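Side-chain contacts in citrate synthase (Metallosphaera sedula, PDB 6ABW), which probably catalyses the condensation of acetyl-CoA with oxaloacetate and water to citrate and CoA, a step of the tricarboxylic acid cycle: residues 110-115 with 216-221; 190-195 with 326-331; 196-201 with 228-233; 203-208 with 359-364; 236-241 with 340-345. One frame throughout, in Å; residues are numbered along the deposited sequence.

Contact 1: 110-115 with 216-221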
# COMPACT_ATOMS: atom_id res chain seq x y z
N THR A 110 3.56 7.87 -4.76
CA THR A 110 4.90 7.69 -5.24
C THR A 110 5.89 8.44 -4.35
O THR A 110 6.91 7.91 -3.92
CB THR A 110 5.00 8.11 -6.70
OG1 THR A 110 4.06 7.36 -7.47
CG2 THR A 110 6.39 7.83 -7.25
N ALA A 111 5.55 9.68 -4.03
CA ALA A 111 6.36 10.47 -3.12
C ALA A 111 6.48 9.89 -1.73
O ALA A 111 7.55 9.80 -1.20
CB ALA A 111 5.85 11.89 -3.10
N PHE A 112 5.41 9.32 -1.20
CA PHE A 112 5.46 8.67 0.12
C PHE A 112 6.25 7.38 0.07
O PHE A 112 6.88 7.05 1.07
CB PHE A 112 4.06 8.48 0.71
CG PHE A 112 3.67 9.61 1.56
CD1 PHE A 112 3.16 10.76 1.04
CD2 PHE A 112 3.99 9.56 2.94
CE1 PHE A 112 2.89 11.85 1.88
CE2 PHE A 112 3.75 10.65 3.77
CZ PHE A 112 3.24 11.80 3.24
N SER A 113 6.29 6.69 -1.10
CA SER A 113 7.13 5.47 -1.19
C SER A 113 8.59 5.88 -1.13
O SER A 113 9.38 5.24 -0.43
CB SER A 113 6.93 4.54 -2.44
OG SER A 113 5.56 4.26 -2.64
N ALA A 114 8.93 6.97 -1.80
CA ALA A 114 10.29 7.49 -1.73
C ALA A 114 10.68 7.97 -0.36
O ALA A 114 11.76 7.70 0.12
CB ALA A 114 10.51 8.59 -2.77
N LEU A 115 9.79 8.67 0.32
CA LEU A 115 9.98 9.05 1.73
C LEU A 115 10.15 7.84 2.62
O LEU A 115 10.97 7.84 3.52
CB LEU A 115 8.84 9.94 2.20
CG LEU A 115 8.66 11.33 1.59
CD1 LEU A 115 7.34 11.89 2.08
CD2 LEU A 115 9.82 12.18 1.98
N SER A 216 5.33 3.71 4.92
CA SER A 216 4.79 2.63 4.10
C SER A 216 3.34 2.34 4.49
O SER A 216 2.57 1.98 3.62
CB SER A 216 5.64 1.37 4.11
OG SER A 216 6.65 1.55 3.12
N CYS A 217 2.99 2.52 5.77
CA CYS A 217 1.58 2.47 6.17
C CYS A 217 0.76 3.52 5.42
O CYS A 217 -0.31 3.19 4.89
CB CYS A 217 1.43 2.57 7.69
SG CYS A 217 2.25 1.23 8.57
N VAL A 218 1.25 4.75 5.34
CA VAL A 218 0.60 5.78 4.54
C VAL A 218 0.59 5.44 3.04
O VAL A 218 -0.39 5.72 2.36
CB VAL A 218 1.17 7.19 4.85
CG1 VAL A 218 0.57 8.24 3.96
CG2 VAL A 218 0.85 7.48 6.29
N VAL A 219 1.64 4.86 2.49
CA VAL A 219 1.65 4.42 1.08
C VAL A 219 0.47 3.48 0.82
O VAL A 219 -0.28 3.67 -0.17
CB VAL A 219 2.97 3.74 0.68
CG1 VAL A 219 2.91 3.06 -0.66
CG2 VAL A 219 4.03 4.76 0.70
N ALA A 220 0.28 2.51 1.70
CA ALA A 220 -0.83 1.59 1.51
C ALA A 220 -2.22 2.28 1.60
O ALA A 220 -3.16 1.99 0.83
CB ALA A 220 -0.75 0.48 2.52
N ALA A 221 -2.34 3.19 2.54
CA ALA A 221 -3.54 4.00 2.65
C ALA A 221 -3.85 4.76 1.41
O ALA A 221 -5.01 4.74 0.91
CB ALA A 221 -3.47 4.91 3.88
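The F112 ring is sandwiched between two methyl groups. V218 CG1 lies over one face, displaced toward the rim and 4.1 Å from the ring centroid at 22° off the normal, which meets the geometry of a CH-pi contact. L115 CD1, from the ring's own helix, sits 4.0 Å above the opposite face, over the centre. The ring also packs on L135 and A139 of helix 128-151. Beside the ring's root, V219 packs on the backbone: its CG2 is 3.7 Å from F112 CB and also 3.5 Å from F112 C. That methyl stands anti to the V219 carbonyl carbon (CG1 is anti to the backbone N, chi1 170°), and CG2 lies on the F112–S113 peptide while CG1 lies on the S113 hydroxyl. V219 CG1 comes to 3.5 Å from S113 OG, a packing contact with a methyl; the hydroxyl's hydrogen bonds go to E109 O and to S113 OG of the second subunit. Replacing F112 by an alanine would probably open a gap between V218 and L115 and leave both methyls without the aromatic faces they pack on. The helix axes approach to 8.5 Å with a crossing angle of -163°. This is a nearly antiparallel helix pair, and V219 also meets V219 of the second subunit, consistent with the sandwich of antiparallel helix pairs that forms citrate synthase dimer interfaces.

Contact 2: 190-195 with 326-331; sequences ILYADH and FYSGVV
Y192, the first residue to leave helical angles after helix 179-191, and S328, in the early part of helix 325-335, keep their CA atoms 9.4 Å apart, so the gap is spanned by side chains alone. The tyrosine ring does most of the spanning, and its hydroxyl ends 2.8 Å from S328 OG, in a hydrogen bond donated by the serine. S328 OG stands between its own backbone N and carbonyl carbon (chi1 60°), which turns it toward the phenol oxygen. S328 CB follows closely, 3.4 Å from Y192 OH and 3.8 Å from Y192 CE2, while OG itself approaches the ring obliquely. The strongest partner of Y192 OH is D325 OD1, on the residue predicted to be catalytic in this citrate synthase. Two bonds therefore grip the phenol oxygen, and Y192 with S328 can be read as a second shell behind the active-site aspartate. At the ring, F346 meets Y192 edge-to-face and F283 packs with its plane inclined at about 55°. On the main chain, Y192 O accepts a hydrogen bond from R350 NE of helix 342-365.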
# COMPACT_ATOMS: atom_id res chain seq x y z
N ILE A 190 -8.55 20.07 10.27
CA ILE A 190 -9.14 19.40 11.46
C ILE A 190 -10.33 18.52 11.09
O ILE A 190 -10.48 17.38 11.59
CB ILE A 190 -9.58 20.46 12.51
CG1 ILE A 190 -8.32 21.19 13.10
CG2 ILE A 190 -10.37 19.79 13.64
CD1 ILE A 190 -8.67 22.46 13.83
N LEU A 191 -11.16 19.04 10.19
CA LEU A 191 -12.44 18.40 9.86
C LEU A 191 -12.29 17.00 9.26
O LEU A 191 -13.10 16.11 9.49
CB LEU A 191 -13.28 19.31 8.95
CG LEU A 191 -13.95 20.55 9.59
CD1 LEU A 191 -14.49 21.58 8.61
CD2 LEU A 191 -15.05 20.12 10.57
N TYR A 192 -11.28 16.84 8.41
CA TYR A 192 -11.02 15.62 7.72
C TYR A 192 -10.02 14.66 8.42
O TYR A 192 -9.70 13.60 7.86
CB TYR A 192 -10.61 15.93 6.26
CG TYR A 192 -11.68 16.04 5.20
CD1 TYR A 192 -12.84 15.23 5.22
CD2 TYR A 192 -11.52 16.86 4.10
CE1 TYR A 192 -13.74 15.24 4.19
CE2 TYR A 192 -12.44 16.88 3.07
CZ TYR A 192 -13.57 16.06 3.13
OH TYR A 192 -14.48 16.05 2.06
N ALA A 193 -9.59 14.99 9.67
CA ALA A 193 -8.46 14.31 10.26
C ALA A 193 -8.74 12.83 10.50
O ALA A 193 -7.84 12.03 10.30
CB ALA A 193 -7.96 14.98 11.52
N ASP A 194 -9.92 12.45 10.99
CA ASP A 194 -10.20 11.06 11.21
C ASP A 194 -11.71 10.77 11.20
O ASP A 194 -12.47 11.64 11.63
CB ASP A 194 -9.70 10.56 12.59
CG ASP A 194 -9.68 9.01 12.63
OD1 ASP A 194 -9.21 8.35 11.62
OD2 ASP A 194 -10.23 8.42 13.59
N HIS A 195 -12.10 9.61 10.70
CA HIS A 195 -13.52 9.21 10.75
C HIS A 195 -13.71 7.75 10.36
O HIS A 195 -13.34 7.36 9.22
CB HIS A 195 -14.32 10.05 9.77
CG HIS A 195 -15.75 10.28 10.14
ND1 HIS A 195 -16.79 9.57 9.58
CD2 HIS A 195 -16.31 11.15 11.00
CE1 HIS A 195 -17.92 9.97 10.13
NE2 HIS A 195 -17.66 10.92 10.99
N PHE A 326 -20.00 17.66 0.74
CA PHE A 326 -20.87 18.56 -0.02
C PHE A 326 -20.26 19.95 -0.17
O PHE A 326 -20.30 20.52 -1.25
CB PHE A 326 -22.31 18.64 0.60
CG PHE A 326 -23.32 19.27 -0.34
CD1 PHE A 326 -23.81 18.59 -1.38
CD2 PHE A 326 -23.65 20.62 -0.21
CE1 PHE A 326 -24.70 19.18 -2.25
CE2 PHE A 326 -24.55 21.21 -1.05
CZ PHE A 326 -25.08 20.51 -2.07
N TYR A 327 -19.75 20.53 0.93
CA TYR A 327 -19.17 21.86 0.94
C TYR A 327 -17.63 21.89 1.04
O TYR A 327 -17.06 22.96 0.93
CB TYR A 327 -19.74 22.65 2.11
CG TYR A 327 -21.11 23.20 1.86
CD1 TYR A 327 -21.27 24.24 0.98
CD2 TYR A 327 -22.21 22.74 2.54
CE1 TYR A 327 -22.52 24.78 0.74
CE2 TYR A 327 -23.50 23.27 2.31
CZ TYR A 327 -23.64 24.28 1.40
OH TYR A 327 -24.87 24.87 1.11
N SER A 328 -16.95 20.75 1.14
CA SER A 328 -15.48 20.82 1.30
C SER A 328 -14.82 21.32 0.02
O SER A 328 -13.91 22.18 0.06
CB SER A 328 -14.95 19.43 1.73
OG SER A 328 -15.24 18.43 0.74
N GLY A 329 -15.30 20.85 -1.14
CA GLY A 329 -14.86 21.30 -2.40
C GLY A 329 -15.01 22.80 -2.61
O GLY A 329 -14.14 23.48 -3.16
N VAL A 330 -16.14 23.34 -2.18
CA VAL A 330 -16.35 24.77 -2.21
C VAL A 330 -15.25 25.52 -1.44
O VAL A 330 -14.75 26.51 -1.94
CB VAL A 330 -17.75 25.20 -1.73
CG1 VAL A 330 -17.90 26.74 -1.82
CG2 VAL A 330 -18.80 24.52 -2.60
N VAL A 331 -14.89 25.08 -0.26
CA VAL A 331 -13.79 25.65 0.52
C VAL A 331 -12.48 25.53 -0.25
O VAL A 331 -11.76 26.53 -0.46
CB VAL A 331 -13.68 25.00 1.90
CG1 VAL A 331 -12.46 25.47 2.64
CG2 VAL A 331 -14.89 25.34 2.76

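Contact 3: 196-201 with 228-233; sequences EVPAST and PLHGGA. With ACO (acetyl coenzyme *a), chain D.
H230 reaches S200 with its imidazole extended opposite the main-chain nitrogen (chi1 -175°), which carries the ring across from the loop 228-233 to the start of helix 199-208. S200 OG, turned between its N and carbonyl carbon (chi1 55°), forms a hydrogen bond at the ring edge, near the ring plane, 2.7 Å from H230 NE2, in which either atom could be the donor. P198, in the N-cap position, presses its CB obliquely to 3.6 Å from H230 CE1, while A199 N lies over one ring face, 4.2 Å from H230 NE2. The loop carrying H230 forms part of the acetyl-CoA pocket of citrate synthase: G231 O is 3.2 Å from the acetyl CH3, H230 O is 3.4 Å from that same CH3, and A233 N is 3.3 Å from the thioester O. G232 sits at the N-cap position of helix 233-244 with phi 97°, where a CB would jam against the carbonyl O of G231. A leucine replacing H230 would remove NE2 and would probably leave S200 OG with little beyond the weak bond from W354 NE1.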
# COMPACT_ATOMS: atom_id res chain seq x y z
N GLU A 196 -14.24 6.94 11.26
CA GLU A 196 -14.56 5.52 10.93
C GLU A 196 -13.24 4.78 10.55
O GLU A 196 -12.14 5.27 10.85
CB GLU A 196 -15.61 5.44 9.82
CG GLU A 196 -17.00 5.99 10.13
CD GLU A 196 -17.86 6.17 8.85
OE1 GLU A 196 -18.63 5.26 8.49
OE2 GLU A 196 -17.75 7.24 8.18
N VAL A 197 -13.38 3.62 9.91
CA VAL A 197 -12.25 2.84 9.50
C VAL A 197 -12.50 2.48 8.04
O VAL A 197 -12.90 1.36 7.71
CB VAL A 197 -12.05 1.58 10.37
CG1 VAL A 197 -10.75 0.88 10.01
CG2 VAL A 197 -12.07 1.86 11.85
N PRO A 198 -12.31 3.45 7.14
CA PRO A 198 -12.48 3.15 5.71
C PRO A 198 -11.29 2.34 5.17
O PRO A 198 -10.39 2.01 5.94
CB PRO A 198 -12.60 4.52 5.07
CG PRO A 198 -11.73 5.37 5.93
CD PRO A 198 -11.93 4.86 7.36
N ALA A 199 -11.34 1.96 3.91
CA ALA A 199 -10.36 1.03 3.34
C ALA A 199 -8.95 1.56 3.48
O ALA A 199 -8.03 0.79 3.65
CB ALA A 199 -10.65 0.73 1.87
N SER A 200 -8.77 2.86 3.33
CA SER A 200 -7.44 3.43 3.50
C SER A 200 -6.84 3.21 4.90
O SER A 200 -5.71 2.76 5.05
CB SER A 200 -7.43 4.91 3.15
OG SER A 200 -8.43 5.65 3.89
N THR A 201 -7.64 3.38 5.94
CA THR A 201 -7.18 3.14 7.29
C THR A 201 -6.94 1.64 7.46
O THR A 201 -5.92 1.24 8.03
CB THR A 201 -8.20 3.69 8.33
OG1 THR A 201 -8.41 5.09 8.10
CG2 THR A 201 -7.67 3.54 9.74
N PRO A 228 -11.75 4.31 -7.00
CA PRO A 228 -12.91 5.21 -7.11
C PRO A 228 -14.10 4.83 -6.25
O PRO A 228 -15.09 5.59 -6.15
CB PRO A 228 -13.20 5.18 -8.61
CG PRO A 228 -12.73 3.79 -9.07
CD PRO A 228 -11.48 3.58 -8.23
N LEU A 229 -14.01 3.74 -5.50
CA LEU A 229 -15.00 3.56 -4.45
C LEU A 229 -14.67 4.18 -3.12
O LEU A 229 -15.47 4.08 -2.18
CB LEU A 229 -15.33 2.09 -4.24
CG LEU A 229 -15.75 1.33 -5.49
CD1 LEU A 229 -16.10 -0.09 -5.10
CD2 LEU A 229 -16.87 2.03 -6.25
N HIS A 230 -13.52 4.83 -3.00
CA HIS A 230 -13.11 5.47 -1.76
C HIS A 230 -12.71 6.93 -2.05
O HIS A 230 -13.20 7.83 -1.39
CB HIS A 230 -11.95 4.70 -1.17
CG HIS A 230 -11.47 5.16 0.18
ND1 HIS A 230 -12.22 5.96 1.04
CD2 HIS A 230 -10.32 4.88 0.85
CE1 HIS A 230 -11.49 6.22 2.12
NE2 HIS A 230 -10.35 5.55 2.04
N GLY A 231 -11.78 7.15 -2.94
CA GLY A 231 -11.35 8.52 -3.29
C GLY A 231 -12.33 9.17 -4.25
O GLY A 231 -13.12 8.50 -4.88
N GLY A 232 -12.31 10.49 -4.32
CA GLY A 232 -13.05 11.21 -5.32
C GLY A 232 -14.42 11.76 -4.88
O GLY A 232 -15.09 12.36 -5.69
N ALA A 233 -14.85 11.53 -3.64
CA ALA A 233 -16.18 12.00 -3.22
C ALA A 233 -16.33 13.54 -3.23
O ALA A 233 -17.37 14.02 -3.65
CB ALA A 233 -16.58 11.46 -1.85
N1A ACO D . -29.60 11.19 -2.85
C2A ACO D . -30.92 10.84 -3.05
N3A ACO D . -31.52 9.77 -2.40
C4A ACO D . -30.77 9.04 -1.53
C5A ACO D . -29.35 9.38 -1.28
C6A ACO D . -28.81 10.53 -2.00
N6A ACO D . -27.51 10.84 -1.81
N7A ACO D . -28.86 8.47 -0.40
C8A ACO D . -29.86 7.61 -0.10
N9A ACO D . -30.98 7.95 -0.78
C1B ACO D . -32.31 7.29 -0.70
C2B ACO D . -32.29 5.78 -1.00
O2B ACO D . -32.35 5.46 -2.39
C3B ACO D . -33.53 5.35 -0.26
O3B ACO D . -34.63 5.61 -1.15
P3B ACO D . -36.04 4.79 -1.14
O7A ACO D . -36.57 4.93 -2.55
O8A ACO D . -36.90 5.51 -0.10
O9A ACO D . -35.63 3.37 -0.78
C4B ACO D . -33.58 6.26 0.98
O4B ACO D . -32.84 7.44 0.65
C5B ACO D . -32.93 5.67 2.21
O5B ACO D . -31.58 5.32 1.91
P1A ACO D . -30.62 4.80 3.11
O1A ACO D . -30.95 3.33 3.27
O2A ACO D . -30.73 5.80 4.27
O3A ACO D . -29.09 4.92 2.60
P2A ACO D . -28.40 3.97 1.49
O4A ACO D . -27.59 2.87 2.14
O5A ACO D . -29.33 3.74 0.33
O6A ACO D . -27.24 5.01 1.06
CBP ACO D . -25.11 6.04 1.36
CCP ACO D . -26.43 5.70 2.01
CDP ACO D . -24.18 7.08 1.95
CEP ACO D . -24.54 5.01 0.37
CAP ACO D . -25.76 7.01 0.24
OAP ACO D . -26.59 8.08 0.74
C9P ACO D . -24.80 7.70 -0.74
O9P ACO D . -24.49 7.08 -1.75
N8P ACO D . -24.33 8.93 -0.44
C7P ACO D . -23.22 9.52 -1.15
C6P ACO D . -23.49 9.94 -2.58
C5P ACO D . -22.12 10.38 -3.10
O5P ACO D . -21.78 11.55 -3.01
N4P ACO D . -21.34 9.45 -3.70
C3P ACO D . -20.06 9.77 -4.34
C2P ACO D . -18.99 9.04 -3.55
S1P ACO D . -18.38 7.71 -4.52
C ACO D . -16.82 8.27 -4.48
O ACO D . -16.54 9.17 -5.25
CH3 ACO D . -15.90 7.65 -3.48

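Contact 4: 203-208 with 359-364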
# COMPACT_ATOMS: atom_id res chain seq x y z
N ALA A 203 -6.00 -0.55 5.13
CA ALA A 203 -4.73 -0.88 4.48
C ALA A 203 -3.54 -0.48 5.32
O ALA A 203 -2.56 -1.22 5.40
CB ALA A 203 -4.64 -0.25 3.11
N ALA A 204 -3.61 0.69 5.93
CA ALA A 204 -2.55 1.15 6.86
C ALA A 204 -2.38 0.17 8.01
O ALA A 204 -1.27 -0.16 8.30
CB ALA A 204 -2.79 2.54 7.35
N LEU A 205 -3.48 -0.29 8.61
CA LEU A 205 -3.44 -1.20 9.70
C LEU A 205 -2.84 -2.55 9.32
O LEU A 205 -1.97 -3.06 10.01
CB LEU A 205 -4.83 -1.35 10.30
CG LEU A 205 -5.39 -0.10 10.98
CD1 LEU A 205 -6.88 -0.34 11.33
CD2 LEU A 205 -4.65 0.24 12.28
N VAL A 206 -3.22 -3.09 8.17
CA VAL A 206 -2.65 -4.33 7.67
C VAL A 206 -1.14 -4.21 7.47
O VAL A 206 -0.36 -5.08 7.82
CB VAL A 206 -3.28 -4.72 6.32
CG1 VAL A 206 -2.58 -5.95 5.74
CG2 VAL A 206 -4.71 -5.08 6.56
N THR A 207 -0.71 -3.11 6.92
CA THR A 207 0.67 -2.86 6.67
C THR A 207 1.41 -2.75 8.01
O THR A 207 2.53 -3.27 8.16
CB THR A 207 0.82 -1.61 5.77
OG1 THR A 207 0.18 -1.88 4.50
CG2 THR A 207 2.24 -1.32 5.47
N SER A 208 0.80 -2.08 9.00
CA SER A 208 1.45 -1.89 10.28
C SER A 208 1.64 -3.24 11.01
O SER A 208 2.56 -3.38 11.83
CB SER A 208 0.67 -0.90 11.16
OG SER A 208 -0.49 -1.50 11.72
N ILE A 359 -0.36 3.80 15.16
CA ILE A 359 0.44 3.88 16.40
C ILE A 359 -0.35 3.19 17.50
O ILE A 359 0.19 2.36 18.19
CB ILE A 359 0.83 5.28 16.77
CG1 ILE A 359 1.82 5.83 15.78
CG2 ILE A 359 1.39 5.35 18.23
CD1 ILE A 359 2.10 7.26 15.91
N GLU A 360 -1.64 3.47 17.60
CA GLU A 360 -2.52 2.80 18.59
C GLU A 360 -2.52 1.33 18.41
O GLU A 360 -2.40 0.54 19.38
CB GLU A 360 -3.97 3.25 18.43
CG GLU A 360 -4.54 4.15 19.46
CD GLU A 360 -6.09 4.32 19.30
OE1 GLU A 360 -6.67 4.82 20.29
OE2 GLU A 360 -6.70 3.98 18.22
N TYR A 361 -2.64 0.91 17.15
CA TYR A 361 -2.68 -0.48 16.83
C TYR A 361 -1.38 -1.23 17.15
O TYR A 361 -1.43 -2.31 17.77
CB TYR A 361 -3.10 -0.68 15.36
CG TYR A 361 -3.28 -2.12 15.00
CD1 TYR A 361 -4.45 -2.80 15.31
CD2 TYR A 361 -2.27 -2.79 14.35
CE1 TYR A 361 -4.61 -4.14 14.95
CE2 TYR A 361 -2.39 -4.12 14.01
CZ TYR A 361 -3.56 -4.81 14.30
OH TYR A 361 -3.62 -6.16 13.94
N VAL A 362 -0.23 -0.69 16.75
CA VAL A 362 1.04 -1.36 16.94
C VAL A 362 1.32 -1.40 18.47
O VAL A 362 1.79 -2.44 18.99
CB VAL A 362 2.19 -0.67 16.19
CG1 VAL A 362 3.52 -1.19 16.61
CG2 VAL A 362 2.05 -0.84 14.64
N GLU A 363 1.05 -0.29 19.16
CA GLU A 363 1.48 -0.19 20.58
C GLU A 363 0.60 -1.03 21.48
O GLU A 363 1.06 -1.50 22.48
CB GLU A 363 1.57 1.24 21.04
CG GLU A 363 2.73 1.97 20.44
CD GLU A 363 2.90 3.39 20.99
OE1 GLU A 363 2.09 3.75 21.93
OE2 GLU A 363 3.79 4.19 20.51
N ASP A 364 -0.64 -1.27 21.12
CA ASP A 364 -1.55 -1.86 22.07
C ASP A 364 -1.90 -3.25 21.67
O ASP A 364 -1.82 -4.18 22.47
CB ASP A 364 -2.79 -0.93 22.26
CG ASP A 364 -3.84 -1.48 23.25
OD1 ASP A 364 -3.48 -2.20 24.22
OD2 ASP A 364 -5.04 -1.17 23.06
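This is buried helix-helix packing in the mainly helical citrate synthase fold, away from the active site and the acetyl-CoA pocket: the C-terminal part of helix 199-208 lies against the later turns of helix 342-365. The axes run in roughly the same direction, crossing at -31° with a closest approach of 9.7 Å. Nearest CA atoms pair L205 with Y361 at 7.2 Å and S208 with V362 at 6.7 Å. The backbone position of Y361 sets its CB 3.6 Å from L205 CD2, the two side chains passing at a slant. With chi1 near trans (-174°), the Y361 ring is sent out from CB past helix 199-208, to hydrogen-bond through OH to R367 O. V362, the next residue, lays CG2 3.7 Å from S208 CB. V358, one turn earlier on helix 342-365, extends the same interface by touching A204, L205 and S208. The other flank of helix 199-208 belongs to the dimer, as A203 and V206 pack on V206 and A203 of the second subunit. S208 OG is 3.4 Å from Y361 CD2, yet its polar need is met inside its own helix by L205 O, 2.7 Å from S208 OG, with the donor tilted 18° from the carbonyl plane.

Contact 5: 236-241 with 340-345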
# COMPACT_ATOMS: atom_id res chain seq x y z
N GLU A 236 -16.70 14.54 -6.82
CA GLU A 236 -17.95 14.15 -7.47
C GLU A 236 -19.08 15.14 -7.03
O GLU A 236 -19.93 15.52 -7.85
CB GLU A 236 -18.35 12.73 -7.11
CG GLU A 236 -17.53 11.68 -7.86
CD GLU A 236 -17.52 11.92 -9.39
OE1 GLU A 236 -16.44 12.17 -10.00
OE2 GLU A 236 -18.60 11.94 -9.96
N ALA A 237 -19.07 15.51 -5.76
CA ALA A 237 -20.08 16.45 -5.27
C ALA A 237 -19.91 17.80 -5.98
O ALA A 237 -20.87 18.38 -6.40
CB ALA A 237 -19.95 16.64 -3.78
N PHE A 238 -18.68 18.30 -6.08
CA PHE A 238 -18.41 19.63 -6.59
C PHE A 238 -18.64 19.69 -8.12
O PHE A 238 -19.08 20.72 -8.62
CB PHE A 238 -17.01 20.01 -6.28
CG PHE A 238 -16.66 21.43 -6.60
CD1 PHE A 238 -16.86 22.45 -5.68
CD2 PHE A 238 -16.14 21.74 -7.82
CE1 PHE A 238 -16.52 23.77 -5.99
CE2 PHE A 238 -15.85 23.05 -8.14
CZ PHE A 238 -16.07 24.06 -7.24
N LYS A 239 -18.42 18.57 -8.79
CA LYS A 239 -18.67 18.47 -10.24
C LYS A 239 -20.11 18.68 -10.63
O LYS A 239 -20.34 19.20 -11.72
CB LYS A 239 -18.13 17.18 -10.86
CG LYS A 239 -16.63 17.25 -11.11
CD LYS A 239 -16.08 15.86 -11.43
CE LYS A 239 -14.59 15.96 -11.62
NZ LYS A 239 -14.00 14.59 -11.69
N GLN A 240 -21.04 18.38 -9.72
CA GLN A 240 -22.42 18.80 -9.89
C GLN A 240 -22.57 20.31 -10.05
O GLN A 240 -23.27 20.77 -10.97
CB GLN A 240 -23.27 18.36 -8.71
CG GLN A 240 -23.28 16.87 -8.53
CD GLN A 240 -24.02 16.49 -7.24
OE1 GLN A 240 -24.92 15.63 -7.29
NE2 GLN A 240 -23.59 17.06 -6.08
N PHE A 241 -21.86 21.07 -9.25
CA PHE A 241 -21.93 22.53 -9.29
C PHE A 241 -21.33 23.07 -10.59
O PHE A 241 -21.82 24.04 -11.19
CB PHE A 241 -21.27 23.23 -8.11
CG PHE A 241 -21.51 22.58 -6.76
CD1 PHE A 241 -22.74 21.96 -6.44
CD2 PHE A 241 -20.51 22.54 -5.81
CE1 PHE A 241 -22.94 21.33 -5.22
CE2 PHE A 241 -20.70 21.93 -4.59
CZ PHE A 241 -21.91 21.32 -4.26
N TYR A 340 -8.94 18.77 -9.16
CA TYR A 340 -8.12 17.57 -9.18
C TYR A 340 -7.34 17.34 -7.87
O TYR A 340 -6.74 16.28 -7.70
CB TYR A 340 -7.16 17.47 -10.41
CG TYR A 340 -6.13 18.56 -10.57
CD1 TYR A 340 -5.07 18.67 -9.69
CD2 TYR A 340 -6.19 19.46 -11.66
CE1 TYR A 340 -4.10 19.64 -9.85
CE2 TYR A 340 -5.23 20.45 -11.79
CZ TYR A 340 -4.19 20.53 -10.92
OH TYR A 340 -3.23 21.51 -11.03
N MET A 341 -7.27 18.33 -7.02
CA MET A 341 -6.55 18.25 -5.78
C MET A 341 -7.46 17.83 -4.63
O MET A 341 -6.91 17.63 -3.56
CB MET A 341 -5.91 19.59 -5.37
CG MET A 341 -4.71 20.02 -6.24
SD MET A 341 -3.39 18.83 -6.31
CE MET A 341 -2.83 18.80 -4.63
N PHE A 342 -8.79 17.73 -4.78
CA PHE A 342 -9.59 17.64 -3.56
C PHE A 342 -9.35 16.39 -2.67
O PHE A 342 -9.27 16.49 -1.45
CB PHE A 342 -11.07 17.79 -3.86
CG PHE A 342 -11.51 19.13 -4.44
CD1 PHE A 342 -10.71 20.21 -4.48
CD2 PHE A 342 -12.83 19.23 -4.87
CE1 PHE A 342 -11.20 21.42 -5.03
CE2 PHE A 342 -13.35 20.39 -5.39
CZ PHE A 342 -12.52 21.51 -5.47
N THR A 343 -9.22 15.23 -3.30
CA THR A 343 -8.96 14.02 -2.55
C THR A 343 -7.54 14.06 -1.91
O THR A 343 -7.34 13.48 -0.86
CB THR A 343 -9.24 12.76 -3.38
OG1 THR A 343 -10.67 12.73 -3.61
CG2 THR A 343 -8.87 11.49 -2.60
N SER A 344 -6.56 14.68 -2.59
CA SER A 344 -5.22 14.88 -2.03
C SER A 344 -5.25 15.76 -0.78
O SER A 344 -4.48 15.53 0.18
CB SER A 344 -4.24 15.45 -3.09
OG SER A 344 -3.99 14.46 -4.04
N LEU A 345 -6.16 16.75 -0.75
CA LEU A 345 -6.34 17.63 0.40
C LEU A 345 -6.98 16.89 1.56
O LEU A 345 -6.59 17.06 2.71
CB LEU A 345 -7.11 18.91 0.06
CG LEU A 345 -6.38 19.77 -0.95
CD1 LEU A 345 -7.38 20.71 -1.65
CD2 LEU A 345 -5.31 20.56 -0.19
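F238 carries its ring with CG anti to the backbone N (chi1 -172°), while F342 has CG anti to its carbonyl carbon (chi1 -64°), and these two settings bring the rings together as a T-shaped (edge-to-face) pair. The pair joins helix 233-244, which borders the acetyl-CoA pocket through E236, to the start of helix 342-365, within the helical core of the citrate synthase fold. Ring centroids are 5.3 Å apart and the planes stand at 90°. F342 points its edge at the face of F238: F342 CE2 is 3.7 Å from F238 CG, and F238 CB, in the plane of the F342 ring, lies 3.8 Å from that CE2. F342 CZ stands over the centre of the F238 face, 4.2 Å above its plane. Around F238 the aromatic cluster continues with Y300, edge-to-face, and with Y333. On the helix side, the rotation of the Q240 amide is fixed at both ends, its OE1 bonded to M266 N and its NE2 donating to A237 O at 3.0 Å, in the carbonyl plane and on a lone pair.

All five contacts are buried, but their chemistry follows their place. Contacts 1 and 4 pack helix against helix with methyls and rings, and touch where helix 199-208 meets helix 214-225, A220 CB lying 3.2 Å from T207 OG1. Contacts 2 and 3 each rest on a hydrogen bond near the predicted active site, and their segments adjoin in the sequence. Contact 5 is purely aromatic and lies against contact 2, G329 O being 3.4 Å from F342 CZ; it meets contact 3 through a probable hydrogen bond, G232 N to T343 OG1. Contacts 1, 3 and 4 touch the second subunit; 2 and 5 do not. Helix 199-208 serves contacts 3 and 4, helix 342-365 contacts 4 and 5, whose centres lie about 29 Å apart.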